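Local coordinates for capsid protein (Penaeus vannamei nodavirus, PDB 5YKZ), which forms the protruding domain of the viral capsid protein and, paired with a second copy, probably builds the dimeric spikes of the particle, at residues N15-E20 against E26-T31; T31-S34 against S38-L41; G55-S60 against Q108-N113; T69-M74 against V78-G83; I85-K88 against T94-L97. One frame throughout, in Å; residues are numbered along the deposited sequence.

Contact 1. Residues N15-E20 against E26-T31; sequences NFIKPE and EIQTVT
Glu26, which opens the strand, sends its carboxylate across to the loop at Pro19 and Glu20. CG sits anti to the carbonyl carbon (chi1 -68°) and the chain is extended beyond it, long enough for OE2 to accept a nearly straight hydrogen bond from the backbone N of Glu20 at 2.9 Å. The N-H meets the carboxylate from above its plane, and OE2 also lies 3.3 Å from Pro19 CA. Proline has no N-H to offer; the amide that follows supplies the donor. Ile27 contributes through its backbone: its O and the CB of Glu26 each lie 3.8 Å from CD1 of Ile17, a branched apolar side chain suited to lying against the aliphatic base of a glutamate.

Gln28 carries the other end. Its extended side chain runs antiparallel to that of Ile17, whose CG2 rests 3.7 Å from Gln28 CD. Both ends of the amide are used: NE2 donates to Asn15 O at 3.0 Å, and OE1 accepts from Ile17 N at the same length, the donor standing 53° out of the carbonyl plane. OE1 also lies at the edge of the Phe16 ring, nearly perpendicular to the amide. Glutamine, donor and acceptor at once, thus grips the backbone on both sides of buried Phe16. Strand 26-30, one of the sheet's two outermost within this chain, pairs with 95-101, while residues 15-20 leave strand 7-15, with Phe16 meeting Phe112 of strand 111-118.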
# COMPACT_ATOMS: atom_id res chain seq x y z
N ASN B 15 -11.88 -5.01 -1.88
CA ASN B 15 -12.24 -3.62 -1.93
C ASN B 15 -12.82 -3.14 -0.63
O ASN B 15 -13.53 -3.87 0.07
CB ASN B 15 -13.26 -3.38 -3.03
CG ASN B 15 -12.72 -3.61 -4.40
OD1 ASN B 15 -11.49 -3.51 -4.62
ND2 ASN B 15 -13.62 -3.87 -5.35
N PHE B 16 -12.55 -1.88 -0.29
CA PHE B 16 -13.27 -1.22 0.78
C PHE B 16 -14.75 -1.01 0.39
O PHE B 16 -15.05 -0.79 -0.79
CB PHE B 16 -12.64 0.12 1.14
CG PHE B 16 -11.43 0.02 1.96
CD1 PHE B 16 -11.49 -0.53 3.24
CD2 PHE B 16 -10.20 0.49 1.53
CE1 PHE B 16 -10.41 -0.56 4.05
CE2 PHE B 16 -9.09 0.40 2.36
CZ PHE B 16 -9.17 -0.10 3.59
N ILE B 17 -15.63 -1.11 1.37
CA ILE B 17 -17.03 -0.69 1.25
C ILE B 17 -17.09 0.76 0.83
O ILE B 17 -16.13 1.56 0.91
CB ILE B 17 -17.82 -1.00 2.49
CG1 ILE B 17 -17.27 -0.24 3.72
CG2 ILE B 17 -17.96 -2.51 2.72
CD1 ILE B 17 -18.25 -0.22 4.89
N LYS B 18 -18.32 1.10 0.43
CA LYS B 18 -18.69 2.45 -0.01
C LYS B 18 -19.75 2.92 0.88
O LYS B 18 -20.99 2.77 0.59
CB LYS B 18 -19.12 2.39 -1.46
CG LYS B 18 -18.04 1.87 -2.39
CD LYS B 18 -18.50 1.88 -3.83
CE LYS B 18 -17.62 1.14 -4.76
NZ LYS B 18 -16.39 1.69 -4.83
N PRO B 19 -19.42 3.48 2.02
CA PRO B 19 -20.46 3.95 2.96
C PRO B 19 -21.41 4.95 2.36
O PRO B 19 -21.06 5.79 1.57
CB PRO B 19 -19.67 4.59 4.10
CG PRO B 19 -18.30 4.02 4.00
CD PRO B 19 -18.06 3.72 2.55
N GLU B 20 -22.67 4.87 2.83
CA GLU B 20 -23.71 5.69 2.22
C GLU B 20 -23.80 7.06 2.79
O GLU B 20 -24.37 7.95 2.13
CB GLU B 20 -25.10 5.02 2.30
CG GLU B 20 -25.16 3.75 1.49
CD GLU B 20 -25.18 3.99 0.00
OE1 GLU B 20 -24.77 3.07 -0.75
OE2 GLU B 20 -25.67 5.04 -0.46
N GLU B 26 -19.19 2.72 9.00
CA GLU B 26 -19.94 1.48 8.90
C GLU B 26 -18.97 0.32 9.16
O GLU B 26 -17.75 0.40 8.95
CB GLU B 26 -20.50 1.35 7.47
CG GLU B 26 -21.58 2.34 7.08
CD GLU B 26 -22.10 2.23 5.67
OE1 GLU B 26 -21.89 1.14 4.99
OE2 GLU B 26 -22.85 3.14 5.16
N ILE B 27 -19.52 -0.83 9.45
CA ILE B 27 -18.75 -2.08 9.50
C ILE B 27 -18.60 -2.66 8.15
O ILE B 27 -19.53 -2.75 7.35
CB ILE B 27 -19.47 -3.10 10.45
CG1 ILE B 27 -19.56 -2.59 11.88
CG2 ILE B 27 -18.80 -4.43 10.34
CD1 ILE B 27 -18.21 -2.56 12.54
N GLN B 28 -17.36 -3.10 7.85
CA GLN B 28 -17.03 -3.99 6.77
C GLN B 28 -16.59 -5.25 7.41
O GLN B 28 -15.60 -5.32 8.11
CB GLN B 28 -15.91 -3.41 5.88
CG GLN B 28 -15.48 -4.40 4.89
CD GLN B 28 -14.69 -3.80 3.73
OE1 GLN B 28 -14.44 -2.59 3.66
NE2 GLN B 28 -14.22 -4.65 2.84
N THR B 29 -17.31 -6.33 7.16
CA THR B 29 -16.96 -7.68 7.58
C THR B 29 -16.22 -8.34 6.54
O THR B 29 -16.66 -8.48 5.36
CB THR B 29 -18.24 -8.46 7.99
OG1 THR B 29 -18.88 -7.79 9.04
CG2 THR B 29 -17.93 -9.89 8.43
N VAL B 30 -15.01 -8.83 6.82
CA VAL B 30 -14.18 -9.59 5.92
C VAL B 30 -14.28 -11.06 6.34
O VAL B 30 -14.09 -11.38 7.50
CB VAL B 30 -12.73 -9.09 5.99
CG1 VAL B 30 -11.85 -9.86 5.09
CG2 VAL B 30 -12.66 -7.59 5.65
N THR B 31 -14.56 -11.92 5.35
CA THR B 31 -14.78 -13.32 5.58
C THR B 31 -13.87 -14.18 4.76
O THR B 31 -13.11 -13.77 3.91
CB THR B 31 -16.27 -13.64 5.19
OG1 THR B 31 -16.45 -13.53 3.79
CG2 THR B 31 -17.27 -12.76 5.93

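Contact 2. Residues T31-S34 against S38-L41; sequences TGLS and SYLL
The phenol oxygen of Tyr39 reaches the backbone of the loop at Ser34, where Ser34 N donates a hydrogen bond to Tyr39 OH at 3.0 Å with an N-H...O angle of 155°. This N lies at the edge of the ring, near its plane. A water 2.8 Å from Tyr39 OH also bonds to Ser34 OG, so a solvent molecule helps hold the phenol end.

Leu33 lies along the ring in the opposite sense to the tyrosine side chain. Its CB approaches Tyr39 CE2 at 3.8 Å, and CD2 sits over one face, displaced toward the rim and 4.0 Å from Tyr39 CZ. Tyrosine suits the place because one side chain offers a flat apolar surface to leucine and a polar tip to the loop amide.

Farther out, the tyrosine backbone is fixed by pairing with Val87 in the neighbouring strand, and its ring also touches Ile114 and Ala116 of strand 111-118. The loop is held by Leu33 pairing with Gly93 and by Ser34 O accepting from Thr89 OG1. The arrangement is a loop between successive strands of an antiparallel beta fold, bound back by a tyrosine from the strand it leads into.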
# COMPACT_ATOMS: atom_id res chain seq x y z
N THR B 31 -14.56 -11.92 5.35
CA THR B 31 -14.78 -13.32 5.58
C THR B 31 -13.87 -14.18 4.76
O THR B 31 -13.11 -13.77 3.91
CB THR B 31 -16.27 -13.64 5.19
OG1 THR B 31 -16.45 -13.53 3.79
CG2 THR B 31 -17.27 -12.76 5.93
N GLY B 32 -13.95 -15.47 5.06
CA GLY B 32 -13.29 -16.47 4.29
C GLY B 32 -11.84 -16.68 4.56
O GLY B 32 -11.20 -17.29 3.72
N LEU B 33 -11.35 -16.27 5.72
CA LEU B 33 -9.96 -16.50 6.04
C LEU B 33 -9.78 -17.69 7.03
O LEU B 33 -10.77 -18.36 7.36
CB LEU B 33 -9.44 -15.17 6.65
CG LEU B 33 -9.42 -14.03 5.62
CD1 LEU B 33 -9.27 -12.66 6.32
CD2 LEU B 33 -8.30 -14.23 4.63
N SER B 34 -8.58 -17.95 7.45
CA SER B 34 -8.37 -19.02 8.40
C SER B 34 -8.79 -18.63 9.79
O SER B 34 -8.58 -17.48 10.19
CB SER B 34 -6.92 -19.43 8.44
OG SER B 34 -6.41 -19.80 7.22
N SER B 38 -3.80 -14.30 12.37
CA SER B 38 -3.45 -12.87 12.19
C SER B 38 -2.99 -12.62 10.79
O SER B 38 -2.25 -13.36 10.14
CB SER B 38 -2.42 -12.49 13.22
OG SER B 38 -3.12 -12.46 14.53
N TYR B 39 -3.44 -11.44 10.32
CA TYR B 39 -3.16 -10.92 8.96
C TYR B 39 -2.69 -9.52 9.02
O TYR B 39 -3.08 -8.78 9.99
CB TYR B 39 -4.42 -11.03 8.08
CG TYR B 39 -4.87 -12.42 7.89
CD1 TYR B 39 -4.34 -13.18 6.85
CD2 TYR B 39 -5.81 -13.04 8.71
CE1 TYR B 39 -4.71 -14.51 6.68
CE2 TYR B 39 -6.19 -14.36 8.51
CZ TYR B 39 -5.62 -15.05 7.50
OH TYR B 39 -6.06 -16.38 7.30
N LEU B 40 -1.99 -9.06 8.05
CA LEU B 40 -1.66 -7.61 7.86
C LEU B 40 -2.43 -7.11 6.67
O LEU B 40 -2.48 -7.80 5.62
CB LEU B 40 -0.20 -7.56 7.58
CG LEU B 40 0.45 -6.25 7.68
CD1 LEU B 40 0.52 -5.68 9.14
CD2 LEU B 40 1.83 -6.26 7.04
N LEU B 41 -2.99 -5.93 6.76
CA LEU B 41 -3.71 -5.30 5.67
C LEU B 41 -2.99 -4.07 5.23
O LEU B 41 -2.62 -3.23 6.07
CB LEU B 41 -5.14 -4.89 6.08
CG LEU B 41 -5.89 -5.83 6.97
CD1 LEU B 41 -7.26 -5.33 7.29
CD2 LEU B 41 -6.00 -7.25 6.36
O HOH W 1 -4.07 -17.85 5.98

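Contact 3. Residues G55-S60 against Q108-N113; sequences GIYILS and QTTGFN
Tyr57 and Thr110 join by their hydroxyls across the interior of this all-beta domain, where the approach to strand 58-63 faces the approach to strand 111-118. The two strands are not neighbours in the sheet, so side chains bridge the gap. Tyr57 OH and Thr110 OG1 are 2.8 Å apart in a hydrogen bond that either could donate. With CG anti to the backbone N (chi1 -177°), the tyrosine ring extends toward the other segment, and a long aromatic residue with a polar end suits this span. Thr110 meets it with two branches: OG1 takes the bond, while CG2 lies 3.7 Å from Tyr57 CZ. Leu59 adds a lighter touch, CD1 being 4.1 Å from Thr110 OG1.

The side of the ring bearing CD2 and CE2, next to Gln108, is held less specifically. The glutamine side chain runs past the ring in the opposite direction, its amide plane almost perpendicular to the ring, with CB 4.0 Å from Tyr57 CD2. Its NE2 looks elsewhere, bonding to Glu53 OE2 and Asn49 O, which sets the amide's rotation. Phe50 meets the tyrosine ring and is touched by Gln108, which also lies on Gln48, so even this looser side is enclosed by protein. The bend at chi2 of 80° brings Gln108 OE1 to 3.6 Å from Tyr57 CD2, where this buried oxygen has no hydrogen-bonding partner in the model.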
# COMPACT_ATOMS: atom_id res chain seq x y z
N GLY B 55 -15.01 17.44 -4.58
CA GLY B 55 -14.77 16.94 -3.23
C GLY B 55 -13.68 15.89 -3.20
O GLY B 55 -13.25 15.36 -4.22
N ILE B 56 -13.20 15.64 -2.01
CA ILE B 56 -12.02 14.81 -1.77
C ILE B 56 -12.47 13.41 -1.29
O ILE B 56 -13.20 13.30 -0.31
CB ILE B 56 -11.12 15.45 -0.80
CG1 ILE B 56 -10.72 16.92 -1.18
CG2 ILE B 56 -9.83 14.61 -0.64
CD1 ILE B 56 -10.01 17.67 -0.05
N TYR B 57 -11.92 12.37 -1.91
CA TYR B 57 -12.03 10.99 -1.43
C TYR B 57 -11.14 10.88 -0.20
O TYR B 57 -9.90 11.01 -0.33
CB TYR B 57 -11.60 10.01 -2.49
CG TYR B 57 -11.77 8.56 -2.08
CD1 TYR B 57 -10.85 7.92 -1.33
CD2 TYR B 57 -12.88 7.85 -2.46
CE1 TYR B 57 -11.04 6.61 -0.90
CE2 TYR B 57 -13.08 6.54 -2.11
CZ TYR B 57 -12.15 5.93 -1.28
OH TYR B 57 -12.32 4.62 -0.85
N ILE B 58 -11.71 10.64 0.99
CA ILE B 58 -11.00 10.44 2.22
C ILE B 58 -11.60 9.28 2.95
O ILE B 58 -12.76 9.37 3.43
CB ILE B 58 -11.06 11.70 3.14
CG1 ILE B 58 -10.57 12.97 2.40
CG2 ILE B 58 -10.19 11.46 4.36
CD1 ILE B 58 -10.63 14.26 3.21
N LEU B 59 -10.84 8.21 3.06
CA LEU B 59 -11.27 6.99 3.74
C LEU B 59 -10.38 6.76 4.91
O LEU B 59 -9.10 6.89 4.77
CB LEU B 59 -11.24 5.82 2.76
CG LEU B 59 -11.61 4.45 3.36
CD1 LEU B 59 -12.28 3.58 2.37
CD2 LEU B 59 -10.33 3.73 3.86
N SER B 60 -10.91 6.31 6.00
CA SER B 60 -10.13 5.80 7.12
C SER B 60 -10.73 4.44 7.52
O SER B 60 -11.96 4.33 7.58
CB SER B 60 -10.22 6.75 8.28
OG SER B 60 -9.34 6.42 9.32
N GLN B 108 -15.48 6.21 -5.73
CA GLN B 108 -14.32 5.53 -6.30
C GLN B 108 -14.08 4.24 -5.51
O GLN B 108 -14.54 4.05 -4.40
CB GLN B 108 -13.09 6.44 -6.22
CG GLN B 108 -13.17 7.62 -7.18
CD GLN B 108 -14.03 8.79 -6.72
OE1 GLN B 108 -14.44 8.84 -5.58
NE2 GLN B 108 -14.33 9.70 -7.67
N THR B 109 -13.29 3.34 -6.11
CA THR B 109 -12.99 2.04 -5.55
C THR B 109 -11.57 2.00 -5.06
O THR B 109 -10.61 2.21 -5.84
CB THR B 109 -13.21 0.94 -6.58
OG1 THR B 109 -14.59 0.93 -7.00
CG2 THR B 109 -12.95 -0.43 -5.98
N THR B 110 -11.42 1.72 -3.78
CA THR B 110 -10.09 1.47 -3.19
C THR B 110 -10.22 0.18 -2.40
O THR B 110 -11.30 -0.38 -2.23
CB THR B 110 -9.61 2.62 -2.34
OG1 THR B 110 -10.34 2.69 -1.13
CG2 THR B 110 -9.65 3.94 -3.09
N GLY B 111 -9.09 -0.30 -1.88
CA GLY B 111 -9.08 -1.56 -1.19
C GLY B 111 -7.80 -1.82 -0.44
O GLY B 111 -7.02 -0.90 -0.15
N PHE B 112 -7.62 -3.07 -0.13
CA PHE B 112 -6.49 -3.52 0.68
C PHE B 112 -6.09 -4.90 0.27
O PHE B 112 -6.90 -5.69 -0.25
CB PHE B 112 -6.78 -3.42 2.21
CG PHE B 112 -8.03 -4.15 2.62
CD1 PHE B 112 -9.25 -3.50 2.58
CD2 PHE B 112 -7.95 -5.40 3.13
CE1 PHE B 112 -10.39 -4.14 3.02
CE2 PHE B 112 -9.09 -6.03 3.61
CZ PHE B 112 -10.31 -5.39 3.53
N ASN B 113 -4.82 -5.22 0.51
CA ASN B 113 -4.28 -6.56 0.44
C ASN B 113 -4.29 -7.21 1.74
O ASN B 113 -3.97 -6.56 2.72
CB ASN B 113 -2.87 -6.53 -0.15
CG ASN B 113 -2.97 -6.27 -1.72
OD1 ASN B 113 -3.75 -6.87 -2.40
ND2 ASN B 113 -2.40 -5.36 -2.10

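Contact 4. Residues T69-M74 against V78-G83; sequences TISINM and VTTVSG
Ser71 and Ser82 form a hydrogen-bonded antiparallel pair, Ser71 N to Ser82 O at 2.9 Å and Ser82 N to Ser71 O at 3.0 Å; Asn73 and Thr80 form the next, with Asn73 N to Thr80 O the shortest at 2.8 Å. Between them Ile72 and Val81 make a non-hydrogen-bonded pair, where CA-H...O contacts fill in, as from Ile72 CA to Thr80 O.

Side chains divide by face. Small polar Ser71, Asn73, Thr80 and Ser82 share one side, where Thr80 CG2 lies 3.6 Å from Ser71 OG. Thr80 OG1 turns to Glu47 N of the second subunit, and Asn73 OD1 to Asp75 N.

Ile72 and Val81 share the opposite, apolar face, their CG2 atoms 4.4 Å apart. Met74 starts away from strand 79-82 but, bent at chi2 and chi3, folds back so that its SD lies 4.1 Å from Val81 CG2 and its CE 3.8 Å from the methyl CG2 of Thr79; a flexible thioether can make this return.

Gly83 CA approaches Thr69 O at 3.3 Å in a CA-H...O contact; the oxygen occupies the place where a side chain would start, and phi is positive (89°), so glycine fits. Together these features make a beta hairpin of strands 66-73 and 79-88, whose Thr79 and Val81 pair with a strand of the second subunit, continuing the sheet across the dimer interface.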
# COMPACT_ATOMS: atom_id res chain seq x y z
N THR B 69 -4.32 1.79 11.53
CA THR B 69 -5.34 2.51 10.78
C THR B 69 -4.85 2.62 9.33
O THR B 69 -3.71 3.03 9.12
CB THR B 69 -5.55 3.92 11.26
OG1 THR B 69 -6.00 3.88 12.67
CG2 THR B 69 -6.62 4.74 10.51
N ILE B 70 -5.70 2.33 8.35
CA ILE B 70 -5.41 2.67 6.93
C ILE B 70 -6.02 4.00 6.62
O ILE B 70 -7.20 4.24 6.93
CB ILE B 70 -5.91 1.54 6.00
CG1 ILE B 70 -4.96 0.40 6.10
CG2 ILE B 70 -5.99 2.05 4.61
CD1 ILE B 70 -5.41 -0.86 5.32
N SER B 71 -5.21 4.86 6.01
CA SER B 71 -5.65 6.16 5.59
C SER B 71 -5.45 6.32 4.09
O SER B 71 -4.32 6.12 3.59
CB SER B 71 -4.84 7.26 6.28
OG SER B 71 -5.08 8.50 5.69
N ILE B 72 -6.51 6.66 3.38
CA ILE B 72 -6.44 7.02 1.96
C ILE B 72 -7.07 8.38 1.85
O ILE B 72 -8.32 8.51 1.87
CB ILE B 72 -7.14 5.98 1.03
CG1 ILE B 72 -6.52 4.61 1.17
CG2 ILE B 72 -7.11 6.50 -0.36
CD1 ILE B 72 -7.16 3.50 0.42
N ASN B 73 -6.29 9.42 1.73
CA ASN B 73 -6.73 10.82 1.65
C ASN B 73 -6.19 11.35 0.33
O ASN B 73 -4.97 11.54 0.19
CB ASN B 73 -6.32 11.63 2.86
CG ASN B 73 -6.82 13.05 2.74
OD1 ASN B 73 -7.08 13.54 1.74
ND2 ASN B 73 -6.94 13.70 3.92
N MET B 74 -7.06 11.57 -0.63
CA MET B 74 -6.70 11.99 -1.93
C MET B 74 -6.64 13.55 -2.06
O MET B 74 -6.63 14.07 -3.16
CB MET B 74 -7.51 11.33 -3.00
CG MET B 74 -7.36 9.81 -2.98
SD MET B 74 -5.74 9.14 -2.83
CE MET B 74 -5.16 9.67 -4.23
N VAL B 78 -2.25 17.24 0.20
CA VAL B 78 -1.79 16.49 1.30
C VAL B 78 -2.31 15.09 1.08
O VAL B 78 -3.34 14.67 1.66
CB VAL B 78 -2.10 17.10 2.68
CG1 VAL B 78 -3.59 17.39 2.89
CG2 VAL B 78 -1.47 16.31 3.79
N THR B 79 -1.66 14.38 0.18
CA THR B 79 -2.18 13.03 -0.27
C THR B 79 -1.52 11.96 0.52
O THR B 79 -0.27 11.92 0.65
CB THR B 79 -1.84 12.86 -1.73
OG1 THR B 79 -2.22 14.01 -2.50
CG2 THR B 79 -2.56 11.67 -2.27
N THR B 80 -2.31 11.07 1.12
CA THR B 80 -1.80 9.96 1.93
C THR B 80 -2.38 8.64 1.45
O THR B 80 -3.62 8.56 1.27
CB THR B 80 -2.17 10.18 3.38
OG1 THR B 80 -1.49 11.35 3.85
CG2 THR B 80 -1.85 9.04 4.28
N VAL B 81 -1.54 7.65 1.27
CA VAL B 81 -1.99 6.25 1.09
C VAL B 81 -1.09 5.47 2.00
O VAL B 81 0.05 5.15 1.61
CB VAL B 81 -1.92 5.83 -0.35
CG1 VAL B 81 -2.41 4.39 -0.49
CG2 VAL B 81 -2.77 6.72 -1.26
N SER B 82 -1.51 5.24 3.25
CA SER B 82 -0.55 4.76 4.23
C SER B 82 -1.27 4.01 5.35
O SER B 82 -2.54 3.97 5.41
CB SER B 82 0.19 5.95 4.79
OG SER B 82 1.41 5.49 5.41
N GLY B 83 -0.49 3.47 6.24
CA GLY B 83 -0.98 2.66 7.33
C GLY B 83 -1.10 1.22 7.01
O GLY B 83 -1.28 0.86 5.86

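Contact 5. Residues I85-K88 against T94-L97; sequences IKVK and TFDL
Val87 stands over the ring of Phe95, its CG1 resting 3.6 Å from the ring centroid and only 5° off the ring normal. This is a CH-pi contact made squarely over the middle of the face. The two side chains cross at about a right angle, and the second valine branch, CG2, reaches back to the root of the phenylalanine, 3.6 Å from Phe95 CB. Phe95 CG lies between its backbone N and carbonyl carbon (chi1 63°), a placement that turns the flat ring to receive the valine. A beta-branched residue suits the site because one methyl sits over the ring centre while the other lies against Phe95 CB.

Strands 85-88 and 95-97 are not sheet neighbours; the axes of these short segments come no closer than 7.8 Å, their N-to-C directions 144° apart, and they face each other across the apolar interior of the antiparallel beta fold, where Leu33 and Leu41 also meet Phe95. Leu97, whose CG lies in plane at the edge of that ring, turns a methyl toward the first strand: its CD2 is 4.3 Å from Ile85 CD1. Pro63 touches Ile85, Val87 and Leu97.

Beyond the rings, a water lies 3.1 Å from Lys88 O and 2.9 Å from Thr94 O; with more acceptors near it than protons, it need not serve both at once.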
# COMPACT_ATOMS: atom_id res chain seq x y z
N ILE B 85 -2.77 -2.43 8.98
CA ILE B 85 -3.61 -3.00 10.05
C ILE B 85 -3.17 -4.40 10.35
O ILE B 85 -2.95 -5.22 9.44
CB ILE B 85 -5.09 -2.98 9.59
CG1 ILE B 85 -5.62 -1.59 9.61
CG2 ILE B 85 -5.92 -3.91 10.50
CD1 ILE B 85 -6.96 -1.40 8.92
N LYS B 86 -3.04 -4.74 11.61
CA LYS B 86 -2.88 -6.09 12.09
C LYS B 86 -4.18 -6.49 12.74
O LYS B 86 -4.67 -5.80 13.62
CB LYS B 86 -1.73 -6.19 13.08
CG LYS B 86 -1.49 -7.52 13.76
CD LYS B 86 -1.40 -8.74 12.88
CE LYS B 86 -0.19 -8.62 12.05
NZ LYS B 86 1.08 -8.51 12.78
N VAL B 87 -4.74 -7.61 12.32
CA VAL B 87 -6.03 -8.05 12.80
C VAL B 87 -6.08 -9.54 12.82
O VAL B 87 -5.53 -10.25 11.91
CB VAL B 87 -7.17 -7.46 11.95
CG1 VAL B 87 -7.04 -7.89 10.47
CG2 VAL B 87 -8.54 -7.74 12.57
N LYS B 88 -6.70 -10.09 13.85
CA LYS B 88 -6.91 -11.54 14.00
C LYS B 88 -8.32 -11.88 13.73
O LYS B 88 -9.26 -11.26 14.22
CB LYS B 88 -6.52 -11.95 15.39
CG LYS B 88 -6.50 -13.47 15.68
CD LYS B 88 -6.08 -13.79 17.11
CE LYS B 88 -6.17 -15.28 17.42
NZ LYS B 88 -5.66 -15.59 18.82
N THR B 94 -13.39 -14.61 10.25
CA THR B 94 -13.84 -13.28 9.92
C THR B 94 -13.24 -12.27 10.81
O THR B 94 -12.84 -12.51 11.93
CB THR B 94 -15.40 -13.11 9.95
OG1 THR B 94 -15.86 -12.73 11.27
CG2 THR B 94 -16.07 -14.34 9.36
N PHE B 95 -13.22 -10.99 10.33
CA PHE B 95 -12.97 -9.85 11.15
C PHE B 95 -13.71 -8.66 10.64
O PHE B 95 -14.08 -8.60 9.46
CB PHE B 95 -11.46 -9.51 11.29
CG PHE B 95 -10.81 -9.12 9.96
CD1 PHE B 95 -10.90 -7.82 9.50
CD2 PHE B 95 -10.00 -10.01 9.24
CE1 PHE B 95 -10.28 -7.44 8.33
CE2 PHE B 95 -9.37 -9.63 8.06
CZ PHE B 95 -9.52 -8.34 7.60
N ASP B 96 -13.96 -7.72 11.50
CA ASP B 96 -14.63 -6.49 11.16
C ASP B 96 -13.75 -5.28 11.17
O ASP B 96 -12.89 -5.12 12.04
CB ASP B 96 -15.80 -6.20 12.14
CG ASP B 96 -16.96 -7.12 12.05
OD1 ASP B 96 -17.09 -7.84 11.11
OD2 ASP B 96 -17.82 -7.03 12.96
N LEU B 97 -13.92 -4.40 10.20
CA LEU B 97 -13.32 -3.08 10.13
C LEU B 97 -14.37 -2.02 10.34
O LEU B 97 -15.52 -2.21 9.90
CB LEU B 97 -12.64 -2.84 8.79
CG LEU B 97 -11.59 -3.82 8.37
CD1 LEU B 97 -11.07 -3.44 6.97
CD2 LEU B 97 -10.45 -3.90 9.33
O HOH W 2 -12.32 -11.06 14.34

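How the contacts relate
All five contacts belong to one eight-stranded antiparallel sheet, counted within the chain, that curls round a common interior. Contacts 1 and 2 follow directly along the chain, sharing Thr31, and 4 and 5 come later in series; contact 3 spans a much longer loop, with contacts 4 and 5 nested inside it. Contacts 2 and 5 are closest, centres about 7 Å apart, linked through neighbouring strands 38-48 and 79-88. Contacts 3 and 4, about 8 Å apart, share the pairing of 58-63 with 66-73. Contacts 2 and 4 lie on opposite sides of the chain's centre, about 21 Å apart, yet both touch the second subunit, consistent with a dimer interface extending along the domain.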